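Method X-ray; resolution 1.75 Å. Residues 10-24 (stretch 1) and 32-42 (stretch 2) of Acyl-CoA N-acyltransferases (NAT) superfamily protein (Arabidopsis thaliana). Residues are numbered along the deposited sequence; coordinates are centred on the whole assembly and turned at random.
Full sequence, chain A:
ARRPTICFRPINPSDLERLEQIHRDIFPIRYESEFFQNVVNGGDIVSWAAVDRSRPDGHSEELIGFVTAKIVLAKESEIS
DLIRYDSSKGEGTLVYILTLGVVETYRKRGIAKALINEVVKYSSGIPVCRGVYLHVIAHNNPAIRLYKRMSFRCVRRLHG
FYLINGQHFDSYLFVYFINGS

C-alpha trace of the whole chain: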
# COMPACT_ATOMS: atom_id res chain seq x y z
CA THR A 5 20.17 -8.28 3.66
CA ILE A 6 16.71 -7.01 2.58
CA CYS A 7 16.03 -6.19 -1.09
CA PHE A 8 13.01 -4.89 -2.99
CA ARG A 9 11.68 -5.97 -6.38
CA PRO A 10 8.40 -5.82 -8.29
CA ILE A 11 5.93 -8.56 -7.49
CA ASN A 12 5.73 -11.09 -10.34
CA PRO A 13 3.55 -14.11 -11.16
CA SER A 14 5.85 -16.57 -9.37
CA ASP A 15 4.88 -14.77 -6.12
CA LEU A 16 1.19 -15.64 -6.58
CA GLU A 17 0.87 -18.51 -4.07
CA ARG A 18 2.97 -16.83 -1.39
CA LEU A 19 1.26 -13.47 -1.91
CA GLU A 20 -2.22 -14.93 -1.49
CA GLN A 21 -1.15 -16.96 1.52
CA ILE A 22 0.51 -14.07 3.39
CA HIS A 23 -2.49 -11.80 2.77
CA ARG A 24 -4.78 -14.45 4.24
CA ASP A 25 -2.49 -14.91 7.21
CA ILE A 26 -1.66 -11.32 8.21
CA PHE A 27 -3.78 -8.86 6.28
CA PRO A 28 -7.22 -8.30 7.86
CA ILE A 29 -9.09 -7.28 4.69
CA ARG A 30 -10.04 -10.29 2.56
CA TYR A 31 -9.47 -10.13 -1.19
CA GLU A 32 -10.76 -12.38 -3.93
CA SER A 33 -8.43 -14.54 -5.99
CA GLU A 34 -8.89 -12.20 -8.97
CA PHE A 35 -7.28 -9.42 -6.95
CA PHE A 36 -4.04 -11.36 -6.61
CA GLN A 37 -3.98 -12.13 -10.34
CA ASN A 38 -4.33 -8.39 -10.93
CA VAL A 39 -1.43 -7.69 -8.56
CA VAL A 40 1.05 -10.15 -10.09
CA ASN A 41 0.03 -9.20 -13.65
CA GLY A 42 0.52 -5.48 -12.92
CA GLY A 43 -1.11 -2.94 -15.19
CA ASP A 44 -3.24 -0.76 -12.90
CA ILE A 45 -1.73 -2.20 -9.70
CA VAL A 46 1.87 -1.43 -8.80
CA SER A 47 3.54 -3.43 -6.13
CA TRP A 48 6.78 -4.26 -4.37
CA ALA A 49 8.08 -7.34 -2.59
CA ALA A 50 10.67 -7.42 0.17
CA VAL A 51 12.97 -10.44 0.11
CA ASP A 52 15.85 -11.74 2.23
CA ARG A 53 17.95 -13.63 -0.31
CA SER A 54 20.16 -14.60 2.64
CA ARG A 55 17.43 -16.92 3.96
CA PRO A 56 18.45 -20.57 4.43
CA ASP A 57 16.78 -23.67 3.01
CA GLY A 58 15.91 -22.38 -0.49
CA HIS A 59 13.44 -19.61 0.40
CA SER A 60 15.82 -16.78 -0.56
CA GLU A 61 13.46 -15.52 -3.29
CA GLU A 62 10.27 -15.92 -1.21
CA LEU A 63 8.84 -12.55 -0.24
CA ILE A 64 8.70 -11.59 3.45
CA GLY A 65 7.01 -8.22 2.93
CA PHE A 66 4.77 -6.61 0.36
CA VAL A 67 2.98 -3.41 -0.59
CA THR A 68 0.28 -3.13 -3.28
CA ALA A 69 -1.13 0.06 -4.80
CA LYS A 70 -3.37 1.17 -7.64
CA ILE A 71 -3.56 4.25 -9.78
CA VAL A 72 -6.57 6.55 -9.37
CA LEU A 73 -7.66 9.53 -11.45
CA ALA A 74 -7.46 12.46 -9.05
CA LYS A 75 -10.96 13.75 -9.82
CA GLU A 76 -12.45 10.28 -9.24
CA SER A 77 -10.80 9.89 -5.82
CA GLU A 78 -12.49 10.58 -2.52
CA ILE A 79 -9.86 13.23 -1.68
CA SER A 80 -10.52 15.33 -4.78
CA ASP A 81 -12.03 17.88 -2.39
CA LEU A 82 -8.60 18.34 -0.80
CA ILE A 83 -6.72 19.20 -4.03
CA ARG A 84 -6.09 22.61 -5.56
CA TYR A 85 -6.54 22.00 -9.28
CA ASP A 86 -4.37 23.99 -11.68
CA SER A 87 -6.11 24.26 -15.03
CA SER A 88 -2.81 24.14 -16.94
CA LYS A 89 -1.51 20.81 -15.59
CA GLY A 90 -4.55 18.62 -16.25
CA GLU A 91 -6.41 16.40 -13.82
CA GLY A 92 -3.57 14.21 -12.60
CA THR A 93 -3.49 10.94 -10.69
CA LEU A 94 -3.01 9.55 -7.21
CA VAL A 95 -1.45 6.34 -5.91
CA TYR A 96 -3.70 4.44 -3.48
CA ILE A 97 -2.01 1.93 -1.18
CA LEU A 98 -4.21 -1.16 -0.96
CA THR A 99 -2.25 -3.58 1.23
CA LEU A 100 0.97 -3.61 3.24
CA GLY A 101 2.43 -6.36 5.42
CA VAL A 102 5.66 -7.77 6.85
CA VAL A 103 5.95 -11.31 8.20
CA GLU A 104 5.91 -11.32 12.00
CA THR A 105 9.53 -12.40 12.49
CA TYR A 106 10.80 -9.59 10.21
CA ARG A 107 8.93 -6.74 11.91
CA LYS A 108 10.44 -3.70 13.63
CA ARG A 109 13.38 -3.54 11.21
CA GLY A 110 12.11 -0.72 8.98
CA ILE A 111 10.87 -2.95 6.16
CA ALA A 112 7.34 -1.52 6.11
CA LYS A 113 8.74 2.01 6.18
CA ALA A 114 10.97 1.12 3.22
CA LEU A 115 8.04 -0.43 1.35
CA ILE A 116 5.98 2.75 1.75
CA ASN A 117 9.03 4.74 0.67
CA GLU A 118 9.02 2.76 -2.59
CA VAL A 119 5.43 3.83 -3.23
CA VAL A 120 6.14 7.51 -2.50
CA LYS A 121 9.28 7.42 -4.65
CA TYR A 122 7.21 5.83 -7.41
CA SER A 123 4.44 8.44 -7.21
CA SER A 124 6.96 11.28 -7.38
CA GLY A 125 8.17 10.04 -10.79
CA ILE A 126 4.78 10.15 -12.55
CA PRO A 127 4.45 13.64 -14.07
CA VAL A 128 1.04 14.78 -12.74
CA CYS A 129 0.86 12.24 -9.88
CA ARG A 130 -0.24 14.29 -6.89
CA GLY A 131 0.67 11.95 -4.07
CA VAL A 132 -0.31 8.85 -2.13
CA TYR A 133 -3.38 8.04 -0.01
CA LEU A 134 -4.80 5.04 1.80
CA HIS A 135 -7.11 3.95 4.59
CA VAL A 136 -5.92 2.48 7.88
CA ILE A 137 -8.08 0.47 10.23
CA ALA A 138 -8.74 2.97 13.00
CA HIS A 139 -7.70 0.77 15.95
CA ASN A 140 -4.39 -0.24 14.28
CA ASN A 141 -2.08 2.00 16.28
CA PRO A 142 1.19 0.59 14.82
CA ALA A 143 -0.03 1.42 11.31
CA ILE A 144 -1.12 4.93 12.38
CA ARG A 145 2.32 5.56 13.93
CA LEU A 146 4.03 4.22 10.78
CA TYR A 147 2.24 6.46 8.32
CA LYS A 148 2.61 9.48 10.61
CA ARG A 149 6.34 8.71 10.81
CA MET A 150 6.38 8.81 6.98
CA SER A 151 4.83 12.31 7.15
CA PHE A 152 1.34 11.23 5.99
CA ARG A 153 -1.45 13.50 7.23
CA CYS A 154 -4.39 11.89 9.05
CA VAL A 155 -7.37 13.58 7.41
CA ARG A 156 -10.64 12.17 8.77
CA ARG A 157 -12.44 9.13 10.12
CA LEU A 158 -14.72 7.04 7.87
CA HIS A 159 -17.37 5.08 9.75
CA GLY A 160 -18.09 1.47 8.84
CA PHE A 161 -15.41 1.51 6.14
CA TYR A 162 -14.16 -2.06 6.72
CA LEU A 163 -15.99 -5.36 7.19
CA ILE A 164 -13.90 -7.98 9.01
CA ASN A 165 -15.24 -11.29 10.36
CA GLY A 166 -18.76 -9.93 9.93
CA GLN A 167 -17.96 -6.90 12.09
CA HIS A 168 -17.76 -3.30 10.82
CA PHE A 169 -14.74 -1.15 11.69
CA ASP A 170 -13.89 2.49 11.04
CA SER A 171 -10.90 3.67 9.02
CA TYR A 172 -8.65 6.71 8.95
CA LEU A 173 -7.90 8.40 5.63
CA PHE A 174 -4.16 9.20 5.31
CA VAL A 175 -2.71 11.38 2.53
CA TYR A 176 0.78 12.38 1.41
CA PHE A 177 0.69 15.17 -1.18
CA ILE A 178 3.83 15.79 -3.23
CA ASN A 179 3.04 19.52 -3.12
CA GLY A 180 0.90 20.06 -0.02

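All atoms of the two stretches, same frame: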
# COMPACT_ATOMS: atom_id res chain seq x y z
N PRO A 10 9.82 -5.75 -7.94
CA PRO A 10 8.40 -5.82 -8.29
C PRO A 10 7.85 -7.21 -8.00
O PRO A 10 8.56 -8.22 -8.11
CB PRO A 10 8.37 -5.51 -9.78
CG PRO A 10 9.68 -4.78 -10.05
CD PRO A 10 10.66 -5.40 -9.10
N ILE A 11 6.59 -7.27 -7.60
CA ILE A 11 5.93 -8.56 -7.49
C ILE A 11 5.69 -9.13 -8.89
O ILE A 11 5.33 -8.39 -9.83
CB ILE A 11 4.63 -8.43 -6.69
CG1 ILE A 11 4.98 -8.03 -5.26
CG2 ILE A 11 3.90 -9.78 -6.64
CD1 ILE A 11 3.78 -7.84 -4.35
N ASN A 12 5.92 -10.42 -9.05
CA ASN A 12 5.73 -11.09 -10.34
C ASN A 12 4.88 -12.33 -10.16
O ASN A 12 4.58 -12.74 -9.04
CB ASN A 12 7.08 -11.43 -10.99
CG ASN A 12 7.94 -12.33 -10.12
OD1 ASN A 12 7.62 -13.50 -9.92
ND2 ASN A 12 9.04 -11.78 -9.62
N PRO A 13 4.48 -12.97 -11.27
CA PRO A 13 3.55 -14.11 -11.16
C PRO A 13 4.06 -15.25 -10.29
O PRO A 13 3.24 -15.95 -9.68
CB PRO A 13 3.37 -14.55 -12.61
CG PRO A 13 3.58 -13.28 -13.39
CD PRO A 13 4.65 -12.53 -12.66
N SER A 14 5.37 -15.47 -10.21
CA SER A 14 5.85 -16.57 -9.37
C SER A 14 5.58 -16.33 -7.89
O SER A 14 5.68 -17.29 -7.11
CB SER A 14 7.34 -16.80 -9.60
OG SER A 14 8.10 -15.75 -9.02
N ASP A 15 5.24 -15.10 -7.50
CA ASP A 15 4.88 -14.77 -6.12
C ASP A 15 3.43 -15.10 -5.78
O ASP A 15 3.04 -14.95 -4.62
CB ASP A 15 5.10 -13.27 -5.86
CG ASP A 15 6.56 -12.86 -5.97
OD1 ASP A 15 7.43 -13.58 -5.45
OD2 ASP A 15 6.83 -11.80 -6.59
N LEU A 16 2.64 -15.57 -6.75
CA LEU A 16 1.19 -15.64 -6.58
C LEU A 16 0.80 -16.42 -5.32
O LEU A 16 0.05 -15.91 -4.48
CB LEU A 16 0.54 -16.25 -7.82
CG LEU A 16 -0.98 -16.37 -7.69
CD1 LEU A 16 -1.61 -15.00 -7.58
CD2 LEU A 16 -1.55 -17.13 -8.88
N GLU A 17 1.25 -17.67 -5.21
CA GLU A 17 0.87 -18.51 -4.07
C GLU A 17 1.26 -17.87 -2.75
O GLU A 17 0.44 -17.75 -1.83
CB GLU A 17 1.50 -19.89 -4.19
CG GLU A 17 0.91 -20.93 -3.25
CD GLU A 17 1.73 -22.21 -3.20
OE1 GLU A 17 2.40 -22.52 -4.21
OE2 GLU A 17 1.71 -22.89 -2.16
N ARG A 18 2.52 -17.45 -2.63
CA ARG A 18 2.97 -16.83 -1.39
C ARG A 18 2.20 -15.55 -1.09
O ARG A 18 1.80 -15.31 0.05
CB ARG A 18 4.47 -16.57 -1.45
CG ARG A 18 5.01 -15.68 -0.33
CD ARG A 18 5.00 -16.41 1.01
NE ARG A 18 5.87 -15.72 1.96
CZ ARG A 18 5.95 -16.01 3.26
NH1 ARG A 18 5.20 -16.98 3.76
NH2 ARG A 18 6.77 -15.34 4.04
N LEU A 19 1.97 -14.72 -2.11
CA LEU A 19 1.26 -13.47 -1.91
C LEU A 19 -0.14 -13.71 -1.37
O LEU A 19 -0.58 -13.03 -0.43
CB LEU A 19 1.18 -12.69 -3.23
CG LEU A 19 0.68 -11.24 -3.14
CD1 LEU A 19 1.62 -10.32 -2.35
CD2 LEU A 19 0.38 -10.69 -4.54
N GLU A 20 -0.87 -14.66 -1.97
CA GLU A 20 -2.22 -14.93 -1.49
C GLU A 20 -2.17 -15.43 -0.07
O GLU A 20 -2.95 -15.00 0.79
CB GLU A 20 -2.92 -15.97 -2.37
CG GLU A 20 -3.39 -15.49 -3.73
CD GLU A 20 -4.10 -16.61 -4.48
OE1 GLU A 20 -3.49 -17.69 -4.65
OE2 GLU A 20 -5.27 -16.41 -4.88
N GLN A 21 -1.23 -16.32 0.21
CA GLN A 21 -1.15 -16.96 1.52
C GLN A 21 -0.84 -15.94 2.62
O GLN A 21 -1.49 -15.93 3.67
CB GLN A 21 -0.10 -18.06 1.46
CG GLN A 21 0.36 -18.64 2.77
CD GLN A 21 1.86 -18.81 2.80
OE1 GLN A 21 2.58 -17.94 3.29
NE2 GLN A 21 2.35 -19.92 2.25
N ILE A 22 0.14 -15.07 2.39
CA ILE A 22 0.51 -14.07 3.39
C ILE A 22 -0.63 -13.07 3.62
O ILE A 22 -0.86 -12.63 4.75
CB ILE A 22 1.83 -13.38 3.01
CG1 ILE A 22 2.40 -12.64 4.24
CG2 ILE A 22 1.62 -12.40 1.84
CD1 ILE A 22 3.85 -12.21 4.07
N HIS A 23 -1.33 -12.65 2.55
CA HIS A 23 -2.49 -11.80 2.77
C HIS A 23 -3.52 -12.47 3.68
O HIS A 23 -4.03 -11.85 4.62
CB HIS A 23 -3.13 -11.40 1.44
CG HIS A 23 -2.47 -10.22 0.78
ND1 HIS A 23 -1.24 -10.29 0.17
CD2 HIS A 23 -2.87 -8.93 0.66
CE1 HIS A 23 -0.92 -9.11 -0.32
NE2 HIS A 23 -1.89 -8.26 -0.03
N ARG A 24 -3.83 -13.73 3.40
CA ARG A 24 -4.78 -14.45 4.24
C ARG A 24 -4.30 -14.50 5.68
O ARG A 24 -5.09 -14.39 6.62
CB ARG A 24 -4.99 -15.86 3.68
CG ARG A 24 -5.68 -16.82 4.64
CD ARG A 24 -7.08 -16.36 5.03
NE ARG A 24 -8.00 -16.35 3.90
CZ ARG A 24 -9.32 -16.28 4.02
NH1 ARG A 24 -9.89 -16.22 5.22
NH2 ARG A 24 -10.09 -16.28 2.94
N GLU A 32 -10.43 -11.27 -3.07
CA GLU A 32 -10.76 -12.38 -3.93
C GLU A 32 -9.54 -12.80 -4.74
O GLU A 32 -8.58 -12.04 -4.89
CB GLU A 32 -11.89 -11.99 -4.89
CG GLU A 32 -11.51 -10.78 -5.74
CD GLU A 32 -12.54 -10.42 -6.80
OE1 GLU A 32 -13.56 -11.13 -6.91
OE2 GLU A 32 -12.31 -9.42 -7.52
N SER A 33 -9.58 -14.02 -5.26
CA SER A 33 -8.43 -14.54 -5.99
C SER A 33 -8.11 -13.65 -7.20
O SER A 33 -6.94 -13.46 -7.54
CB SER A 33 -8.71 -15.97 -6.43
OG SER A 33 -9.91 -16.04 -7.19
N GLU A 34 -9.13 -13.09 -7.84
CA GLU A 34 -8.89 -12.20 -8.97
C GLU A 34 -7.99 -11.04 -8.58
O GLU A 34 -7.17 -10.58 -9.38
CB GLU A 34 -10.22 -11.67 -9.52
CG GLU A 34 -11.00 -12.64 -10.38
CD GLU A 34 -10.24 -13.05 -11.63
OE1 GLU A 34 -9.06 -12.67 -11.77
OE2 GLU A 34 -10.83 -13.74 -12.49
N PHE A 35 -8.13 -10.54 -7.35
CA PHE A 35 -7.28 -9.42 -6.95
C PHE A 35 -5.81 -9.79 -7.04
O PHE A 35 -4.98 -9.00 -7.49
CB PHE A 35 -7.64 -8.97 -5.54
CG PHE A 35 -6.65 -8.02 -4.95
CD1 PHE A 35 -6.64 -6.69 -5.35
CD2 PHE A 35 -5.76 -8.43 -3.97
CE1 PHE A 35 -5.75 -5.79 -4.81
CE2 PHE A 35 -4.85 -7.53 -3.40
CZ PHE A 35 -4.85 -6.20 -3.83
N PHE A 36 -5.45 -11.00 -6.61
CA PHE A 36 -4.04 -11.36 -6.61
C PHE A 36 -3.52 -11.60 -8.02
O PHE A 36 -2.33 -11.39 -8.26
CB PHE A 36 -3.82 -12.53 -5.68
CG PHE A 36 -4.14 -12.18 -4.26
CD1 PHE A 36 -3.25 -11.42 -3.51
CD2 PHE A 36 -5.34 -12.56 -3.70
CE1 PHE A 36 -3.56 -11.05 -2.22
CE2 PHE A 36 -5.64 -12.21 -2.39
CZ PHE A 36 -4.75 -11.45 -1.66
N GLN A 37 -4.37 -12.07 -8.94
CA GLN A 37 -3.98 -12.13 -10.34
C GLN A 37 -3.69 -10.73 -10.87
O GLN A 37 -2.74 -10.52 -11.63
CB GLN A 37 -5.08 -12.79 -11.18
CG GLN A 37 -5.20 -14.31 -11.06
CD GLN A 37 -3.98 -15.05 -11.59
OE1 GLN A 37 -3.29 -14.57 -12.49
NE2 GLN A 37 -3.74 -16.23 -11.05
N ASN A 38 -4.56 -9.77 -10.53
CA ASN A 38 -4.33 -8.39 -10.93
C ASN A 38 -2.99 -7.89 -10.41
O ASN A 38 -2.21 -7.29 -11.16
CB ASN A 38 -5.49 -7.53 -10.40
CG ASN A 38 -5.41 -6.07 -10.83
OD1 ASN A 38 -4.51 -5.63 -11.57
ND2 ASN A 38 -6.43 -5.32 -10.42
N VAL A 39 -2.67 -8.19 -9.16
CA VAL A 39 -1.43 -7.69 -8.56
C VAL A 39 -0.23 -8.23 -9.33
O VAL A 39 0.63 -7.47 -9.78
CB VAL A 39 -1.36 -8.08 -7.07
CG1 VAL A 39 0.03 -7.78 -6.51
CG2 VAL A 39 -2.42 -7.35 -6.25
N VAL A 40 -0.15 -9.56 -9.50
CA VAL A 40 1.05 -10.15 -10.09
C VAL A 40 1.16 -9.86 -11.58
O VAL A 40 2.26 -9.93 -12.14
CB VAL A 40 1.07 -11.67 -9.83
CG1 VAL A 40 0.96 -11.93 -8.32
CG2 VAL A 40 -0.04 -12.38 -10.62
N ASN A 41 0.04 -9.57 -12.24
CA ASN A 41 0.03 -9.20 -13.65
C ASN A 41 0.25 -7.71 -13.88
O ASN A 41 0.49 -7.30 -15.02
CB ASN A 41 -1.28 -9.65 -14.29
CG ASN A 41 -1.37 -11.16 -14.37
OD1 ASN A 41 -0.38 -11.84 -14.61
ND2 ASN A 41 -2.57 -11.70 -14.15
N GLY A 42 0.19 -6.90 -12.82
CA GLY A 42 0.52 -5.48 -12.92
C GLY A 42 -0.56 -4.67 -13.60
O GLY A 42 -1.74 -4.74 -13.23

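Two helices, 16-24 and 33-41, pack with their axes 10.1 Å apart at closest approach. Their N-to-C directions differ by 130°, so they run closer to antiparallel than to parallel. The contact buries 585 Å² in all, both sides summed. No hydrogen bond crosses it. It is held by side-chain packing, and F36, V40 and L16 cover the most surface.

F36 is the main knob. Its CA-to-CB bond points toward stretch 1, and its side chain sits in a hole formed by L16, L19, E20 and H23. One face of the ring and its edge meet stretch 1. E20 lies over one face: its CA is 4.1 Å from the ring centroid and only 8° off the ring normal, a CH-pi contact. The aliphatic part of E20 continues the cover, with E20 CG 3.4 Å from F36 CG. At the ring edge are L19 and H23. L19 CD2 is 3.8 Å from F36 CD1. F36 CE1 lies over a face of the H23 ring, 3.3 Å from H23 CG. The two rings form an edge-to-face pair, with centroids 4.8 Å apart and planes at 73°.

The H23 ring is also tied to its own helix. H23 ND1 donates to L19 O at 2.9 Å, and NE2 is hydrogen-bonded elsewhere in the structure. Both ring nitrogens are therefore satisfied while a ring face receives F36.

V40 lies one helical turn after F36. Its CG1 meets three apolar side chains of stretch 1: I11 CG2 and L19 CD2, both 4.0 Å from V40 CG1, and L16 CD1, 4.1 Å from the same atom. The backbone comes close here too. The CA atoms of N12 and V40 are 4.8 Å apart, N12 O is 3.8 Å from V40 CB, and P13 CD is 3.6 Å from V40 O. The loop before helix 16-24 thus packs against the C-terminal part of helix 33-41.

L16 links the F36 and V40 sites. Its CA-to-CB bond points sideways, but the end of the side chain comes nearer to stretch 2. L16 CD1 is 3.8 Å from F36 CB, besides its contact with V40. L16 CD2 lies 3.2 Å from Q37 NE2, a close approach of a methyl to an amide.

V39 adds to the apolar packing, with its CG1 3.5 Å from L19 CD2. E20 also reaches S33: E20 OE2 is 3.8 Å from S33 CB, a contact without a hydrogen bond.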